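Local coordinates for 5' nucleotidase family protein (PDB 4Q7F) that belongs to the 5'-nucleotidase family, joining a two-metal calcineurin-like phosphoesterase domain to a C-terminal domain, and holds the ligand 3D1 between them, at residues A[164-176]-A[475-487]. Numbering follows the deposited sequence. Where two conformers were deposited one is given.
With 3D1 ((2R,3S,5R)-5-(6-amino-9H-purin-9-yl)-tetrahydro-2-(hydroxymethyl)furan-3-ol), chain D.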
loop_
_atom_site.group_PDB
_atom_site.type_symbol
_atom_site.label_atom_id
_atom_site.label_comp_id
_atom_site.label_asym_id
_atom_site.label_seq_id
_atom_site.Cartn_x
_atom_site.Cartn_y
_atom_site.Cartn_z
ATOM N N THR A 164 0.984 2.456 11.563
ATOM C CA THR A 164 0.803 3.871 11.125
ATOM C C THR A 164 -0.574 4.416 11.563
ATOM O O THR A 164 -1.631 3.790 11.346
ATOM C CB THR A 164 0.997 4.014 9.608
ATOM O OG1 THR A 164 0.752 5.387 9.199
ATOM C CG2 THR A 164 0.060 3.071 8.851
ATOM N N GLN A 165 -0.557 5.590 12.187
ATOM C CA GLN A 165 -1.780 6.218 12.677
ATOM C C GLN A 165 -2.615 6.843 11.561
ATOM O O GLN A 165 -3.756 7.192 11.793
ATOM C CB GLN A 165 -1.432 7.339 13.670
ATOM C CG GLN A 165 -0.730 8.539 13.030
ATOM C CD GLN A 165 -0.196 9.526 14.048
ATOM O OE1 GLN A 165 -0.853 9.827 15.026
ATOM N NE2 GLN A 165 0.999 10.049 13.805
ATOM N N PHE A 166 -2.087 6.883 10.344
ATOM C CA PHE A 166 -2.698 7.670 9.257
ATOM C C PHE A 166 -3.881 7.014 8.543
ATOM O O PHE A 166 -4.404 7.571 7.604
ATOM C CB PHE A 166 -1.597 8.002 8.245
ATOM C CG PHE A 166 -1.654 9.399 7.697
ATOM C CD1 PHE A 166 -1.381 10.469 8.525
ATOM C CD2 PHE A 166 -1.876 9.636 6.353
ATOM C CE1 PHE A 166 -1.391 11.759 8.041
ATOM C CE2 PHE A 166 -1.873 10.927 5.856
ATOM C CZ PHE A 166 -1.643 11.991 6.706
ATOM N N ILE A 167 -4.300 5.841 9.005
ATOM C CA ILE A 167 -5.409 5.093 8.403
ATOM C C ILE A 167 -6.692 5.905 8.076
ATOM O O ILE A 167 -7.295 5.664 7.023
ATOM C CB ILE A 167 -5.695 3.804 9.204
ATOM C CG1 ILE A 167 -4.488 2.851 9.076
ATOM C CG2 ILE A 167 -6.959 3.132 8.693
ATOM C CD1 ILE A 167 -4.463 1.621 9.995
ATOM N N PRO A 168 -7.124 6.853 8.963
ATOM C CA PRO A 168 -8.293 7.675 8.643
ATOM C C PRO A 168 -8.181 8.470 7.351
ATOM O O PRO A 168 -9.201 8.816 6.766
ATOM C CB PRO A 168 -8.400 8.622 9.857
ATOM C CG PRO A 168 -7.860 7.798 10.981
ATOM C CD PRO A 168 -6.693 7.070 10.356
ATOM N N HIS A 169 -6.958 8.748 6.900
ATOM C CA HIS A 169 -6.767 9.487 5.655
ATOM C C HIS A 169 -6.908 8.619 4.411
ATOM O O HIS A 169 -6.845 9.144 3.296
ATOM C CB HIS A 169 -5.388 10.132 5.641
ATOM C CG HIS A 169 -5.216 11.208 6.666
ATOM N ND1 HIS A 169 -5.257 12.545 6.348
ATOM C CD2 HIS A 169 -5.000 11.145 8.002
ATOM C CE1 HIS A 169 -5.080 13.264 7.442
ATOM N NE2 HIS A 169 -4.912 12.438 8.457
ATOM N N TRP A 170 -7.136 7.312 4.587
ATOM C CA TRP A 170 -7.231 6.410 3.437
ATOM C C TRP A 170 -8.444 5.476 3.364
ATOM O O TRP A 170 -8.999 5.237 2.290
ATOM C CB TRP A 170 -6.004 5.465 3.396
ATOM C CG TRP A 170 -4.651 6.136 3.505
ATOM C CD1 TRP A 170 -4.212 7.245 2.811
ATOM C CD2 TRP A 170 -3.556 5.712 4.317
ATOM N NE1 TRP A 170 -2.915 7.543 3.174
ATOM C CE2 TRP A 170 -2.493 6.611 4.093
ATOM C CE3 TRP A 170 -3.368 4.652 5.228
ATOM C CZ2 TRP A 170 -1.268 6.489 4.745
ATOM C CZ3 TRP A 170 -2.158 4.542 5.869
ATOM C CH2 TRP A 170 -1.129 5.453 5.639
ATOM N N GLU A 171 -8.825 4.940 4.503
ATOM C CA GLU A 171 -9.796 3.852 4.548
ATOM C C GLU A 171 -11.269 4.261 4.462
ATOM O O GLU A 171 -11.616 5.411 4.725
ATOM C CB GLU A 171 -9.526 3.046 5.850
ATOM C CG GLU A 171 -10.258 1.718 5.943
ATOM C CD GLU A 171 -9.985 0.862 4.721
ATOM O OE1 GLU A 171 -10.917 0.733 3.882
ATOM O OE2 GLU A 171 -8.822 0.415 4.564
ATOM N N GLN A 172 -12.111 3.306 4.060
ATOM C CA GLN A 172 -13.550 3.487 4.041
ATOM C C GLN A 172 -13.940 3.854 5.470
ATOM O O GLN A 172 -13.511 3.162 6.403
ATOM C CB GLN A 172 -14.246 2.167 3.715
ATOM C CG GLN A 172 -13.977 1.569 2.350
ATOM C CD GLN A 172 -14.745 2.259 1.256
ATOM O OE1 GLN A 172 -15.129 3.420 1.389
ATOM N NE2 GLN A 172 -14.971 1.551 0.159
ATOM N N PRO A 173 -14.730 4.930 5.657
ATOM C CA PRO A 173 -15.191 5.326 7.010
ATOM C C PRO A 173 -15.925 4.201 7.743
ATOM O O PRO A 173 -15.696 3.971 8.921
ATOM C CB PRO A 173 -16.148 6.481 6.732
ATOM C CG PRO A 173 -15.656 7.065 5.473
ATOM C CD PRO A 173 -15.181 5.899 4.642
ATOM N N GLU A 174 -16.783 3.492 7.034
ATOM C CA GLU A 174 -17.518 2.395 7.650
ATOM C C GLU A 174 -16.598 1.274 8.157
ATOM O O GLU A 174 -16.963 0.571 9.090
ATOM C CB GLU A 174 -18.634 1.847 6.734
ATOM C CG GLU A 174 -18.275 1.481 5.298
ATOM C CD GLU A 174 -18.260 2.673 4.325
ATOM O OE1 GLU A 174 -17.724 3.745 4.651
ATOM O OE2 GLU A 174 -18.768 2.521 3.201
ATOM N N HIS A 175 -15.405 1.120 7.570
ATOM C CA HIS A 175 -14.477 0.081 8.008
ATOM C C HIS A 175 -13.734 0.392 9.302
ATOM O O HIS A 175 -13.232 -0.526 9.945
ATOM C CB HIS A 175 -13.436 -0.271 6.943
ATOM C CG HIS A 175 -14.014 -0.851 5.699
ATOM N ND1 HIS A 175 -13.300 -0.944 4.523
ATOM C CD2 HIS A 175 -15.254 -1.306 5.423
ATOM C CE1 HIS A 175 -14.063 -1.483 3.593
ATOM N NE2 HIS A 175 -15.256 -1.695 4.108
ATOM N N ILE A 176 -13.675 1.660 9.695
ATOM C CA ILE A 176 -12.925 2.034 10.893
ATOM C C ILE A 176 -13.698 2.862 11.908
ATOM O O ILE A 176 -13.102 3.362 12.853
ATOM C CB ILE A 176 -11.672 2.856 10.523
ATOM C CG1 ILE A 176 -12.078 4.166 9.818
ATOM C CG2 ILE A 176 -10.766 2.057 9.616
ATOM C CD1 ILE A 176 -10.920 5.095 9.541
ATOM N N ASN A 475 -12.448 8.659 -6.046
ATOM C CA ASN A 475 -12.511 7.358 -5.325
ATOM C C ASN A 475 -12.543 7.574 -3.804
ATOM O O ASN A 475 -12.270 8.687 -3.334
ATOM C CB ASN A 475 -11.413 6.418 -5.773
ATOM C CG ASN A 475 -10.013 6.898 -5.413
ATOM O OD1 ASN A 475 -9.752 7.360 -4.314
ATOM N ND2 ASN A 475 -9.097 6.689 -6.315
ATOM N N ASN A 476 -12.859 6.535 -3.035
ATOM C CA ASN A 476 -12.990 6.709 -1.583
ATOM C C ASN A 476 -11.691 7.118 -0.901
ATOM O O ASN A 476 -11.716 7.809 0.134
ATOM C CB ASN A 476 -13.547 5.469 -0.909
ATOM C CG ASN A 476 -12.593 4.319 -0.940
ATOM O OD1 ASN A 476 -12.354 3.728 -1.988
ATOM N ND2 ASN A 476 -12.056 3.975 0.212
ATOM N N TYR A 477 -10.574 6.709 -1.493
ATOM C CA TYR A 477 -9.236 7.044 -0.977
ATOM C C TYR A 477 -9.093 8.549 -1.043
ATOM O O TYR A 477 -8.774 9.202 -0.050
ATOM C CB TYR A 477 -8.161 6.360 -1.845
ATOM C CG TYR A 477 -6.731 6.524 -1.411
ATOM C CD1 TYR A 477 -6.193 5.701 -0.424
ATOM C CD2 TYR A 477 -5.899 7.446 -2.030
ATOM C CE1 TYR A 477 -4.881 5.823 -0.027
ATOM C CE2 TYR A 477 -4.567 7.579 -1.653
ATOM C CZ TYR A 477 -4.067 6.754 -0.651
ATOM O OH TYR A 477 -2.758 6.849 -0.273
ATOM N N ARG A 478 -9.327 9.100 -2.229
ATOM C CA ARG A 478 -9.278 10.547 -2.390
ATOM C C ARG A 478 -10.281 11.294 -1.496
ATOM O O ARG A 478 -9.938 12.335 -0.947
ATOM C CB ARG A 478 -9.530 10.925 -3.832
ATOM C CG ARG A 478 -8.379 10.627 -4.740
ATOM C CD ARG A 478 -7.246 11.627 -4.585
ATOM N NE ARG A 478 -6.247 11.325 -5.597
ATOM C CZ ARG A 478 -5.176 10.556 -5.434
ATOM N NH1 ARG A 478 -4.862 10.007 -4.253
ATOM N NH2 ARG A 478 -4.402 10.341 -6.476
ATOM N N ALA A 479 -11.508 10.769 -1.365
ATOM C CA ALA A 479 -12.564 11.393 -0.573
ATOM C C ALA A 479 -12.175 11.716 0.868
ATOM O O ALA A 479 -12.639 12.730 1.415
ATOM C CB ALA A 479 -13.845 10.556 -0.611
ATOM N N VAL A 480 -11.341 10.882 1.489
ATOM C CA VAL A 480 -10.875 11.154 2.847
ATOM C C VAL A 480 -9.480 11.813 2.885
ATOM O O VAL A 480 -8.853 11.892 3.935
ATOM C CB VAL A 480 -10.896 9.883 3.727
ATOM C CG1 VAL A 480 -12.344 9.418 3.913
ATOM C CG2 VAL A 480 -10.051 8.795 3.121
ATOM N N GLY A 481 -9.008 12.283 1.743
ATOM C CA GLY A 481 -7.730 13.024 1.650
ATOM C C GLY A 481 -6.464 12.284 1.226
ATOM O O GLY A 481 -5.368 12.857 1.256
ATOM N N GLY A 482 -6.609 11.015 0.846
ATOM C CA GLY A 482 -5.484 10.185 0.501
ATOM C C GLY A 482 -4.631 10.814 -0.572
ATOM O O GLY A 482 -5.158 11.361 -1.542
ATOM N N GLY A 483 -3.321 10.766 -0.373
ATOM C CA GLY A 483 -2.378 11.338 -1.328
ATOM C C GLY A 483 -2.276 12.852 -1.205
ATOM O O GLY A 483 -1.851 13.511 -2.141
ATOM N N GLN A 484 -2.625 13.388 -0.029
ATOM C CA GLN A 484 -2.583 14.832 0.251
ATOM C C GLN A 484 -3.581 15.647 -0.586
ATOM O O GLN A 484 -3.259 16.756 -1.049
ATOM C CB GLN A 484 -1.165 15.435 0.088
ATOM C CG GLN A 484 -0.113 14.862 1.001
ATOM C CD GLN A 484 1.257 15.493 0.755
ATOM O OE1 GLN A 484 1.371 16.701 0.514
ATOM N NE2 GLN A 484 2.296 14.680 0.823
ATOM N N TYR A 485 -4.777 15.085 -0.783
ATOM C CA TYR A 485 -5.890 15.766 -1.448
ATOM C C TYR A 485 -6.869 16.152 -0.320
ATOM O O TYR A 485 -8.035 15.731 -0.266
ATOM C CB TYR A 485 -6.538 14.873 -2.493
ATOM C CG TYR A 485 -5.685 14.768 -3.752
ATOM C CD1 TYR A 485 -4.670 13.825 -3.863
ATOM C CD2 TYR A 485 -5.867 15.655 -4.808
ATOM C CE1 TYR A 485 -3.884 13.735 -5.009
ATOM C CE2 TYR A 485 -5.079 15.578 -5.958
ATOM C CZ TYR A 485 -4.110 14.634 -6.071
ATOM O OH TYR A 485 -3.327 14.578 -7.221
ATOM N N ASP A 486 -6.349 16.973 0.577
ATOM C CA ASP A 486 -7.079 17.427 1.756
ATOM C C ASP A 486 -8.300 18.318 1.471
ATOM O O ASP A 486 -9.212 18.361 2.270
ATOM C CB ASP A 486 -6.079 18.071 2.713
ATOM C CG ASP A 486 -5.042 17.051 3.203
ATOM O OD1 ASP A 486 -5.415 16.161 3.999
ATOM O OD2 ASP A 486 -3.872 17.099 2.748
HETATM N N MSE A 487 -8.343 18.954 0.307
HETATM C CA MSE A 487 -9.471 19.806 -0.049
HETATM C C MSE A 487 -10.757 19.009 -0.185
HETATM O O MSE A 487 -11.827 19.586 -0.120
HETATM C CB MSE A 487 -9.151 20.631 -1.306
HETATM C CG MSE A 487 -9.183 19.901 -2.663
HETATM SE SE MSE A 487 -7.871 18.431 -2.934
HETATM C CE MSE A 487 -6.229 19.497 -2.777
HETATM O "O5'" 3D1 D . 0.475 5.706 1.867
HETATM C "C5'" 3D1 D . -0.608 5.360 1.008
HETATM C "C4'" 3D1 D . -0.933 3.881 1.126
HETATM O "O4'" 3D1 D . -2.172 3.686 0.459
HETATM C "C1'" 3D1 D . -2.016 2.915 -0.735
HETATM N N9 3D1 D . -2.840 3.518 -1.819
HETATM C C4 3D1 D . -4.126 3.226 -1.962
HETATM N N3 3D1 D . -4.979 2.419 -1.291
HETATM C C2 3D1 D . -6.266 2.319 -1.673
HETATM N N1 3D1 D . -6.779 3.016 -2.724
HETATM C C6 3D1 D . -6.031 3.857 -3.474
HETATM N N6 3D1 D . -6.586 4.537 -4.515
HETATM C C5 3D1 D . -4.609 4.021 -3.102
HETATM N N7 3D1 D . -3.549 4.721 -3.556
HETATM C C8 3D1 D . -2.484 4.423 -2.769
HETATM C "C2'" 3D1 D . -0.520 2.813 -0.995
HETATM C "C3'" 3D1 D . 0.026 2.933 0.416
HETATM O "O3'" 3D1 D . -0.019 1.630 1.035
HETATM O O HOH W 1 -9.690 11.675 6.411
HETATM O O HOH W 2 -5.008 13.714 4.003
HETATM O O HOH W 3 -1.963 9.914 2.056
HETATM O O HOH W 4 -12.672 6.258 2.238
#
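Tyr477 turns CG anti to its backbone N (chi1 -176°) and Trp170 sets CG beside its own N, which lays the two side chains next to each other, pointing the same way. Their planes differ by 8°, yet the Tyr477 ring and the five-membered ring of Trp170 have centroids 5.0 Å apart, evidence of parallel rings slid until they barely overlap. Trp170 CD1 approaches Tyr477 CE1 to 3.2 Å. Both rings meet the bound 3D1: its purine lies over one Tyr477 face, C5 being 3.4 Å above the ring plane, while Gly482 CA lies over the opposite face; C5' sits over a Trp170 face. Val480 CG2 packs 3.2 Å from His169 O. The side-chain amides of Gln172 and Asn476 stack with planes 22° apart, and both are hydrogen-bonded to Thr389. No direct hydrogen bond joins 164-176 to 475-487; waters do so instead. One accepts from Trp170 NE1 at 2.8 Å and from Gly483 N; another donates to Pro168 O and Val480 O. A Schellman motif at Gly481 ends helix 476-479. The 3D1 pocket is thus built from both domains: polar contact between these segments runs through water, while the rings shared with 3D1 supply apolar packing.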